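Local coordinates for interferon-inducible protein AIM2 (Mus musculus, PDB 4JBM) that senses double-stranded DNA in the cytosol through its HIN domain and mediates activation of the AIM2 inflammasome, leading to pyroptosis, at residues Leu115-Lys120 / Gly155-Leu160; Lys48-Pro53 / Ser75-Val80; Val128-His133 / Val141-Asn146. All coordinates share one frame; numbering follows the deposited sequence.

Contact 1. Residues Leu115-Lys120 / Gly155-Leu160; sequences LFKVQK and GDKIRL
Phe116 and Ile158 form the hydrogen-bonded pair at the middle of this antiparallel contact, with a backbone bond each way: Phe116 N to Ile158 O and Ile158 N to Phe116 O, both 2.9 Å. The pairing runs on beyond the start of strand 157-160, where Val118 N donates almost straight to Asp156 O (3.2 Å) and Gly155 N to Val118 O. Beside the first of these bonds the methyl Val118 CG1, set between its own N and carbonyl carbon (chi1 40°), lies close to Asp156 O at 3.1 Å. The carbonyl O of Phe116 also receives a CA-H...O contact from Lys157 CA at 3.2 Å. Just beyond, Gln119 and Lys120 both face Gly131 in a classic beta bulge.

Apolar contacts on the Phe116-Ile158 face are buried. Chi1 of -58° places Phe116 CG beside the backbone N. Phe116 CE2 lies 3.6 Å from Leu160 CD2, the two side chains crossing at about a right angle, while Ile158 O lies near the ring plane at its edge. Ile158 CG1 meets Phe116 CB at 4.1 Å.

The other face is aliphatic and charged. Leu115 CD2 rests on Lys157 CD at 3.7 Å, and its CD1 comes near Arg159 CB. The Lys117 and Lys157 chains run side by side, pointing the same way, with Lys117 NZ and Lys157 NZ 6.9 Å apart, like charges not in contact.

The buried carboxylate of Asp156 leads away from strand 115-120, OD2 to Lys186 NZ (salt bridge) and Glu153 N, OD1 to Ala187 N.

Within this second OB-type barrel of the HIN domain, the chemistry is two-sided: Phe116, Ile158 and Leu160 face the hydrophobic interior, whereas Leu115, which packs on a DNA phosphate, shares its face with basic residues, consistent with electrostatic binding of the duplex.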
loop_
_atom_site.group_PDB
_atom_site.type_symbol
_atom_site.label_atom_id
_atom_site.label_comp_id
_atom_site.label_asym_id
_atom_site.label_seq_id
_atom_site.Cartn_x
_atom_site.Cartn_y
_atom_site.Cartn_z
ATOM N N LEU A 115 2.881 2.940 -7.971
ATOM C CA LEU A 115 2.773 2.517 -9.360
ATOM C C LEU A 115 4.169 2.458 -9.940
ATOM O O LEU A 115 4.889 3.448 -9.927
ATOM C CB LEU A 115 1.922 3.525 -10.154
ATOM C CG LEU A 115 1.692 3.165 -11.623
ATOM C CD1 LEU A 115 0.817 1.902 -11.762
ATOM C CD2 LEU A 115 1.095 4.347 -12.390
ATOM N N PHE A 116 4.552 1.303 -10.473
ATOM C CA PHE A 116 5.935 1.109 -10.874
ATOM C C PHE A 116 6.094 0.549 -12.272
ATOM O O PHE A 116 5.432 -0.418 -12.632
ATOM C CB PHE A 116 6.654 0.197 -9.869
ATOM C CG PHE A 116 6.639 0.710 -8.457
ATOM C CD1 PHE A 116 7.615 1.598 -8.017
ATOM C CD2 PHE A 116 5.667 0.296 -7.562
ATOM C CE1 PHE A 116 7.629 2.054 -6.708
ATOM C CE2 PHE A 116 5.664 0.752 -6.240
ATOM C CZ PHE A 116 6.646 1.639 -5.815
ATOM N N LYS A 117 6.989 1.159 -13.046
ATOM C CA LYS A 117 7.346 0.656 -14.363
ATOM C C LYS A 117 8.215 -0.577 -14.178
ATOM O O LYS A 117 9.161 -0.569 -13.378
ATOM C CB LYS A 117 8.138 1.694 -15.168
ATOM C CG LYS A 117 7.385 2.955 -15.575
ATOM C CD LYS A 117 8.317 3.900 -16.313
ATOM C CE LYS A 117 9.371 4.477 -15.372
ATOM N NZ LYS A 117 8.802 5.310 -14.262
ATOM N N VAL A 118 7.886 -1.631 -14.913
ATOM C CA VAL A 118 8.680 -2.847 -14.913
ATOM C C VAL A 118 9.434 -3.065 -16.227
ATOM O O VAL A 118 8.851 -3.003 -17.313
ATOM C CB VAL A 118 7.824 -4.086 -14.563
ATOM C CG1 VAL A 118 6.472 -4.003 -15.222
ATOM C CG2 VAL A 118 8.553 -5.379 -14.937
ATOM N N GLN A 119 10.737 -3.318 -16.104
ATOM C CA GLN A 119 11.595 -3.654 -17.234
ATOM C C GLN A 119 11.767 -5.173 -17.446
ATOM O O GLN A 119 11.767 -5.634 -18.583
ATOM C CB GLN A 119 12.969 -2.994 -17.070
ATOM C CG GLN A 119 13.589 -3.200 -15.694
ATOM C CD GLN A 119 14.910 -2.480 -15.519
ATOM O OE1 GLN A 119 15.317 -1.688 -16.367
ATOM N NE2 GLN A 119 15.584 -2.747 -14.407
ATOM N N LYS A 120 11.915 -5.950 -16.369
ATOM C CA LYS A 120 12.056 -7.412 -16.511
ATOM C C LYS A 120 11.239 -8.273 -15.532
ATOM O O LYS A 120 10.950 -7.864 -14.409
ATOM C CB LYS A 120 13.531 -7.842 -16.512
ATOM C CG LYS A 120 14.287 -7.634 -15.211
ATOM C CD LYS A 120 15.747 -8.072 -15.378
ATOM C CE LYS A 120 16.482 -8.123 -14.040
ATOM N NZ LYS A 120 17.903 -8.557 -14.183
ATOM N N GLY A 155 7.346 -3.062 -20.111
ATOM C CA GLY A 155 6.756 -1.796 -20.505
ATOM C C GLY A 155 5.438 -1.567 -19.792
ATOM O O GLY A 155 4.884 -0.463 -19.802
ATOM N N ASP A 156 4.942 -2.615 -19.144
ATOM C CA ASP A 156 3.746 -2.470 -18.337
ATOM C C ASP A 156 4.095 -1.874 -16.982
ATOM O O ASP A 156 5.253 -1.587 -16.683
ATOM C CB ASP A 156 3.047 -3.818 -18.139
ATOM C CG ASP A 156 2.470 -4.380 -19.428
ATOM O OD1 ASP A 156 2.077 -3.580 -20.303
ATOM O OD2 ASP A 156 2.388 -5.622 -19.548
ATOM N N LYS A 157 3.079 -1.709 -16.154
ATOM C CA LYS A 157 3.278 -1.214 -14.812
ATOM C C LYS A 157 2.605 -2.152 -13.831
ATOM O O LYS A 157 1.681 -2.890 -14.186
ATOM C CB LYS A 157 2.719 0.202 -14.658
ATOM C CG LYS A 157 3.361 1.255 -15.563
ATOM C CD LYS A 157 2.775 2.636 -15.257
ATOM C CE LYS A 157 3.416 3.720 -16.094
ATOM N NZ LYS A 157 2.843 3.732 -17.452
ATOM N N ILE A 158 3.107 -2.145 -12.603
ATOM C CA ILE A 158 2.488 -2.870 -11.512
ATOM C C ILE A 158 2.070 -1.879 -10.438
ATOM O O ILE A 158 2.839 -0.996 -10.052
ATOM C CB ILE A 158 3.420 -3.952 -10.935
ATOM C CG1 ILE A 158 4.766 -3.358 -10.538
ATOM C CG2 ILE A 158 3.635 -5.038 -11.952
ATOM C CD1 ILE A 158 5.776 -4.414 -10.055
ATOM N N ARG A 159 0.828 -1.997 -9.995
ATOM C CA ARG A 159 0.318 -1.199 -8.889
ATOM C C ARG A 159 0.361 -2.076 -7.645
ATOM O O ARG A 159 -0.324 -3.105 -7.572
ATOM C CB ARG A 159 -1.093 -0.699 -9.194
ATOM C CG ARG A 159 -1.602 0.441 -8.315
ATOM C CD ARG A 159 -3.088 0.557 -8.545
ATOM N NE ARG A 159 -3.765 -0.605 -7.974
ATOM C CZ ARG A 159 -5.047 -0.906 -8.147
ATOM N NH1 ARG A 159 -5.818 -0.163 -8.921
ATOM N NH2 ARG A 159 -5.547 -1.988 -7.573
ATOM N N LEU A 160 1.201 -1.660 -6.700
ATOM C CA LEU A 160 1.446 -2.351 -5.441
ATOM C C LEU A 160 0.647 -1.699 -4.319
ATOM O O LEU A 160 0.632 -0.471 -4.193
ATOM C CB LEU A 160 2.937 -2.278 -5.086
ATOM C CG LEU A 160 3.948 -3.263 -5.686
ATOM C CD1 LEU A 160 3.707 -3.483 -7.154
ATOM C CD2 LEU A 160 5.364 -2.765 -5.459
#

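Contact 2. Residues Lys48-Pro53 / Ser75-Val80; sequences KDKFIP and SVVVDV
Lys50 reaches across to Val77, and one polar bond and a small apolar patch make up the contact. The polar link is weak: Lys50 NZ donates to Val77 O over 3.3 Å. The chain is extended until its last torsion, where NZ bends (chi4 -73°), and the same carbonyl oxygen, Val77 O, has Lys50 CD close by at 3.2 Å.

The apolar part centres on Val77 CG1. Lys50 CD lies 3.7 Å from it and Lys50 CB 3.9 Å, the two side chains sliding past each other in opposite directions. From the residue after the 3-10 segment, Phe51 CE1 approaches the same methyl, Val77 CG1, at 4.2 Å, ring and valine crossing at about a right angle. This joins the connection between strands 37-42 and 56-60 of the first OB-type barrel, which includes a short 3-10 segment ending at Lys50, to the outermost strand 76-79, which pairs with 56-60 along its backbone.

Within the connection, Phe51 N bonds to Lys48 O at 3.0 Å, and Lys48 NZ makes a weak bond to Phe51 O. The buried Phe51 ring also packs on Val8, Ala29, Val31 and Ile57, while Val77 touches Phe47 and Asp79 leans on Arg55.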
loop_
_atom_site.group_PDB
_atom_site.type_symbol
_atom_site.label_atom_id
_atom_site.label_comp_id
_atom_site.label_asym_id
_atom_site.label_seq_id
_atom_site.Cartn_x
_atom_site.Cartn_y
_atom_site.Cartn_z
ATOM N N LYS A 48 -15.500 -0.174 6.987
ATOM C CA LYS A 48 -15.351 0.474 5.695
ATOM C C LYS A 48 -16.256 1.668 5.516
ATOM O O LYS A 48 -15.882 2.634 4.886
ATOM C CB LYS A 48 -15.596 -0.512 4.554
ATOM C CG LYS A 48 -15.466 0.105 3.175
ATOM C CD LYS A 48 -14.021 0.431 2.865
ATOM C CE LYS A 48 -13.897 1.340 1.664
ATOM N NZ LYS A 48 -14.872 2.459 1.663
ATOM N N ASP A 49 -17.462 1.578 6.034
ATOM C CA ASP A 49 -18.458 2.641 5.889
ATOM C C ASP A 49 -18.035 3.964 6.539
ATOM O O ASP A 49 -18.646 5.010 6.307
ATOM C CB ASP A 49 -19.812 2.190 6.463
ATOM C CG ASP A 49 -19.730 1.784 7.933
ATOM O OD1 ASP A 49 -18.674 1.261 8.351
ATOM O OD2 ASP A 49 -20.718 1.993 8.671
ATOM N N LYS A 50 -16.984 3.904 7.351
ATOM C CA LYS A 50 -16.497 5.066 8.078
ATOM C C LYS A 50 -15.244 5.620 7.407
ATOM O O LYS A 50 -14.831 6.749 7.669
ATOM C CB LYS A 50 -16.208 4.676 9.531
ATOM C CG LYS A 50 -17.435 4.139 10.273
ATOM C CD LYS A 50 -17.075 3.564 11.638
ATOM C CE LYS A 50 -18.319 3.259 12.449
ATOM N NZ LYS A 50 -18.961 4.501 12.941
ATOM N N PHE A 51 -14.644 4.800 6.550
ATOM C CA PHE A 51 -13.428 5.160 5.834
ATOM C C PHE A 51 -13.704 5.646 4.405
ATOM O O PHE A 51 -13.461 4.934 3.424
ATOM C CB PHE A 51 -12.489 3.955 5.797
ATOM C CG PHE A 51 -11.663 3.778 7.044
ATOM C CD1 PHE A 51 -12.186 3.129 8.161
ATOM C CD2 PHE A 51 -10.360 4.248 7.093
ATOM C CE1 PHE A 51 -11.412 2.955 9.308
ATOM C CE2 PHE A 51 -9.580 4.078 8.235
ATOM C CZ PHE A 51 -10.108 3.436 9.343
ATOM N N ILE A 52 -14.203 6.870 4.295
ATOM C CA ILE A 52 -14.421 7.483 2.996
ATOM C C ILE A 52 -13.622 8.782 2.917
ATOM O O ILE A 52 -13.576 9.536 3.891
ATOM C CB ILE A 52 -15.942 7.696 2.750
ATOM C CG1 ILE A 52 -16.601 6.358 2.411
ATOM C CG2 ILE A 52 -16.203 8.692 1.632
ATOM C CD1 ILE A 52 -17.499 5.817 3.496
ATOM N N PRO A 53 -12.969 9.033 1.765
ATOM C CA PRO A 53 -12.071 10.187 1.643
ATOM C C PRO A 53 -12.734 11.479 2.099
ATOM O O PRO A 53 -13.934 11.646 1.883
ATOM C CB PRO A 53 -11.755 10.224 0.144
ATOM C CG PRO A 53 -11.796 8.774 -0.253
ATOM C CD PRO A 53 -12.950 8.197 0.546
ATOM N N SER A 75 -10.926 -2.279 18.060
ATOM C CA SER A 75 -10.739 -0.836 17.940
ATOM C C SER A 75 -12.078 -0.132 17.854
ATOM O O SER A 75 -13.098 -0.744 17.535
ATOM C CB SER A 75 -9.912 -0.476 16.692
ATOM O OG SER A 75 -8.578 -0.944 16.773
ATOM N N VAL A 76 -12.065 1.164 18.123
ATOM C CA VAL A 76 -13.263 1.973 18.000
ATOM C C VAL A 76 -13.003 3.040 16.946
ATOM O O VAL A 76 -12.019 3.781 17.021
ATOM C CB VAL A 76 -13.663 2.636 19.343
ATOM C CG1 VAL A 76 -14.991 3.352 19.205
ATOM C CG2 VAL A 76 -13.733 1.598 20.459
ATOM N N VAL A 77 -13.860 3.084 15.933
ATOM C CA VAL A 77 -13.772 4.110 14.902
ATOM C C VAL A 77 -15.066 4.904 14.916
ATOM O O VAL A 77 -16.127 4.366 14.603
ATOM C CB VAL A 77 -13.536 3.511 13.502
ATOM C CG1 VAL A 77 -13.608 4.596 12.431
ATOM C CG2 VAL A 77 -12.203 2.794 13.456
ATOM N N VAL A 78 -14.991 6.177 15.281
ATOM C CA VAL A 78 -16.217 6.952 15.380
ATOM C C VAL A 78 -16.093 8.126 14.422
ATOM O O VAL A 78 -15.083 8.832 14.435
ATOM C CB VAL A 78 -16.448 7.475 16.805
ATOM C CG1 VAL A 78 -17.927 7.370 17.152
ATOM C CG2 VAL A 78 -15.661 6.646 17.803
ATOM N N ASP A 79 -17.099 8.328 13.575
ATOM C CA ASP A 79 -17.102 9.497 12.704
ATOM C C ASP A 79 -17.319 10.739 13.559
ATOM O O ASP A 79 -18.209 10.769 14.410
ATOM C CB ASP A 79 -18.190 9.375 11.633
ATOM C CG ASP A 79 -18.207 10.555 10.672
ATOM O OD1 ASP A 79 -17.129 10.973 10.192
ATOM O OD2 ASP A 79 -19.313 11.067 10.396
ATOM N N VAL A 80 -16.489 11.754 13.354
ATOM C CA VAL A 80 -16.585 12.971 14.151
ATOM C C VAL A 80 -16.441 14.210 13.288
ATOM O O VAL A 80 -15.839 14.163 12.217
ATOM C CB VAL A 80 -15.501 13.022 15.254
ATOM C CG1 VAL A 80 -15.709 11.908 16.256
ATOM C CG2 VAL A 80 -14.103 12.944 14.637
#

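Contact 3. Residues Val128-His133 / Val141-Asn146; sequences VLYGIH and VLVLGN
The Tyr130 ring has Val141 O at its edge, near the ring plane and 3.5 Å from CD2, while Val143 CG2 comes obliquely to CE2 at 3.8 Å. One face carries Val128 CG1 from the ring's own strand, offset toward the rim.

Four backbone hydrogen bonds zip the hairpin together: Val128 N to Val143 O, Val143 N to Val128 O, Tyr130 N to Val141 O and Val141 N to Tyr130 O, each 2.9 Å. The two between Val128 and Val143 are nearly straight, 169° and 173° at the hydrogen; those between Tyr130 and Val141 are more bent, the one from Val141 N closing to 144°. Leu129 CA adds a CA-H...O contact to Val141 O.

Ile132 crosses Val141 at about a right angle, its CD1 3.5 Å and its CG2 3.7 Å from Val141 CG2. On the opposite face of the sheet Leu129 CD1 meets Leu142 CD1 at 3.8 Å, the two leucines crossing obliquely.

Strands 127-134 and 137-144 thus form a beta hairpin of the second OB-type barrel. Strand 111-123 pairs with the first and strand 171-175 runs parallel to the second; Ile132 and Val141 both pack on Leu174, Tyr130 on Ile158 and the ring of Phe182, and Val141 on Leu160.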
loop_
_atom_site.group_PDB
_atom_site.type_symbol
_atom_site.label_atom_id
_atom_site.label_comp_id
_atom_site.label_asym_id
_atom_site.label_seq_id
_atom_site.Cartn_x
_atom_site.Cartn_y
_atom_site.Cartn_z
ATOM N N VAL A 128 7.328 -14.724 -8.578
ATOM C CA VAL A 128 7.677 -13.889 -9.713
ATOM C C VAL A 128 8.478 -12.690 -9.231
ATOM O O VAL A 128 8.110 -12.034 -8.250
ATOM C CB VAL A 128 6.428 -13.430 -10.494
ATOM C CG1 VAL A 128 6.827 -12.751 -11.787
ATOM C CG2 VAL A 128 5.514 -14.613 -10.783
ATOM N N LEU A 129 9.587 -12.423 -9.910
ATOM C CA LEU A 129 10.438 -11.298 -9.554
ATOM C C LEU A 129 10.292 -10.246 -10.639
ATOM O O LEU A 129 10.482 -10.529 -11.822
ATOM C CB LEU A 129 11.900 -11.721 -9.421
ATOM C CG LEU A 129 12.725 -10.867 -8.456
ATOM C CD1 LEU A 129 12.144 -10.963 -7.053
ATOM C CD2 LEU A 129 14.191 -11.259 -8.453
ATOM N N TYR A 130 9.945 -9.031 -10.234
ATOM C CA TYR A 130 9.725 -7.967 -11.197
ATOM C C TYR A 130 10.839 -6.945 -11.082
ATOM O O TYR A 130 11.011 -6.312 -10.044
ATOM C CB TYR A 130 8.373 -7.302 -10.947
ATOM C CG TYR A 130 7.176 -8.208 -11.188
ATOM C CD1 TYR A 130 6.597 -8.305 -12.447
ATOM C CD2 TYR A 130 6.612 -8.942 -10.154
ATOM C CE1 TYR A 130 5.495 -9.117 -12.671
ATOM C CE2 TYR A 130 5.511 -9.754 -10.366
ATOM C CZ TYR A 130 4.958 -9.839 -11.625
ATOM O OH TYR A 130 3.864 -10.649 -11.839
ATOM N N GLY A 131 11.608 -6.789 -12.155
ATOM C CA GLY A 131 12.603 -5.739 -12.186
ATOM C C GLY A 131 11.839 -4.456 -12.436
ATOM O O GLY A 131 11.206 -4.300 -13.471
ATOM N N ILE A 132 11.869 -3.547 -11.473
ATOM C CA ILE A 132 11.200 -2.274 -11.625
ATOM C C ILE A 132 12.236 -1.168 -11.679
ATOM O O ILE A 132 13.363 -1.342 -11.186
ATOM C CB ILE A 132 10.193 -1.987 -10.487
ATOM C CG1 ILE A 132 10.913 -1.816 -9.149
ATOM C CG2 ILE A 132 9.145 -3.073 -10.404
ATOM C CD1 ILE A 132 10.007 -1.288 -8.018
ATOM N N HIS A 133 11.858 -0.042 -12.285
ATOM C CA HIS A 133 12.810 1.052 -12.465
ATOM C C HIS A 133 12.193 2.446 -12.499
ATOM O O HIS A 133 11.043 2.637 -12.919
ATOM C CB HIS A 133 13.634 0.832 -13.741
ATOM C CG HIS A 133 12.871 1.076 -15.005
ATOM N ND1 HIS A 133 11.995 0.154 -15.530
ATOM C CD2 HIS A 133 12.845 2.142 -15.842
ATOM C CE1 HIS A 133 11.464 0.635 -16.641
ATOM N NE2 HIS A 133 11.958 1.839 -16.850
ATOM N N VAL A 141 10.834 -6.619 -7.208
ATOM C CA VAL A 141 9.591 -6.739 -6.476
ATOM C C VAL A 141 9.223 -8.188 -6.470
ATOM O O VAL A 141 8.965 -8.774 -7.519
ATOM C CB VAL A 141 8.461 -5.923 -7.120
ATOM C CG1 VAL A 141 7.133 -6.222 -6.434
ATOM C CG2 VAL A 141 8.781 -4.458 -7.031
ATOM N N LEU A 142 9.220 -8.763 -5.275
ATOM C CA LEU A 142 9.032 -10.191 -5.108
ATOM C C LEU A 142 7.582 -10.513 -4.793
ATOM O O LEU A 142 7.082 -10.170 -3.729
ATOM C CB LEU A 142 9.953 -10.680 -3.990
ATOM C CG LEU A 142 9.926 -12.124 -3.487
ATOM C CD1 LEU A 142 10.204 -13.095 -4.616
ATOM C CD2 LEU A 142 10.970 -12.260 -2.394
ATOM N N VAL A 143 6.909 -11.174 -5.723
ATOM C CA VAL A 143 5.530 -11.573 -5.495
ATOM C C VAL A 143 5.526 -13.096 -5.333
ATOM O O VAL A 143 5.820 -13.829 -6.276
ATOM C CB VAL A 143 4.620 -11.151 -6.660
ATOM C CG1 VAL A 143 3.254 -11.819 -6.549
ATOM C CG2 VAL A 143 4.485 -9.631 -6.706
ATOM N N LEU A 144 5.281 -13.591 -4.133
ATOM C CA LEU A 144 5.231 -15.034 -3.921
ATOM C C LEU A 144 3.963 -15.697 -4.422
ATOM O O LEU A 144 2.892 -15.130 -4.370
ATOM C CB LEU A 144 5.498 -15.380 -2.468
ATOM C CG LEU A 144 6.888 -14.927 -2.050
ATOM C CD1 LEU A 144 7.234 -15.333 -0.639
ATOM C CD2 LEU A 144 7.946 -15.455 -2.989
ATOM N N GLY A 145 4.106 -16.931 -4.874
ATOM C CA GLY A 145 2.979 -17.765 -5.240
ATOM C C GLY A 145 1.901 -17.444 -6.259
ATOM O O GLY A 145 0.735 -17.399 -5.897
ATOM N N ASN A 146 2.253 -17.187 -7.510
ATOM C CA ASN A 146 1.224 -17.052 -8.540
ATOM C C ASN A 146 1.778 -17.323 -9.943
ATOM O O ASN A 146 2.989 -17.342 -10.116
ATOM C CB ASN A 146 0.576 -15.667 -8.468
ATOM C CG ASN A 146 -0.698 -15.645 -7.638
ATOM O OD1 ASN A 146 -1.803 -15.692 -8.173
ATOM N ND2 ASN A 146 -0.547 -15.541 -6.329
#

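Overall arrangement
Contacts 1 and 3 belong to one curled sheet in the second OB-type barrel, their centres about 10 Å apart. Strand 111-123 pairs with 157-160 in contact 1 and with 127-134 of contact 3, so the two contacts touch, for example at the probable hydrogen bond Gln119 N to Gly131 O (2.8 Å). In sequence, the hairpin of contact 3 lies between the two segments of contact 1. Contact 2 sits in the first barrel, across the centre of the chain, about 32 Å from contact 1 and 33 Å from contact 3, centre to centre. From the bound DNA, nearest atoms lie about 4 Å away for contact 1, 8 Å for contact 3 and 11 Å for contact 2.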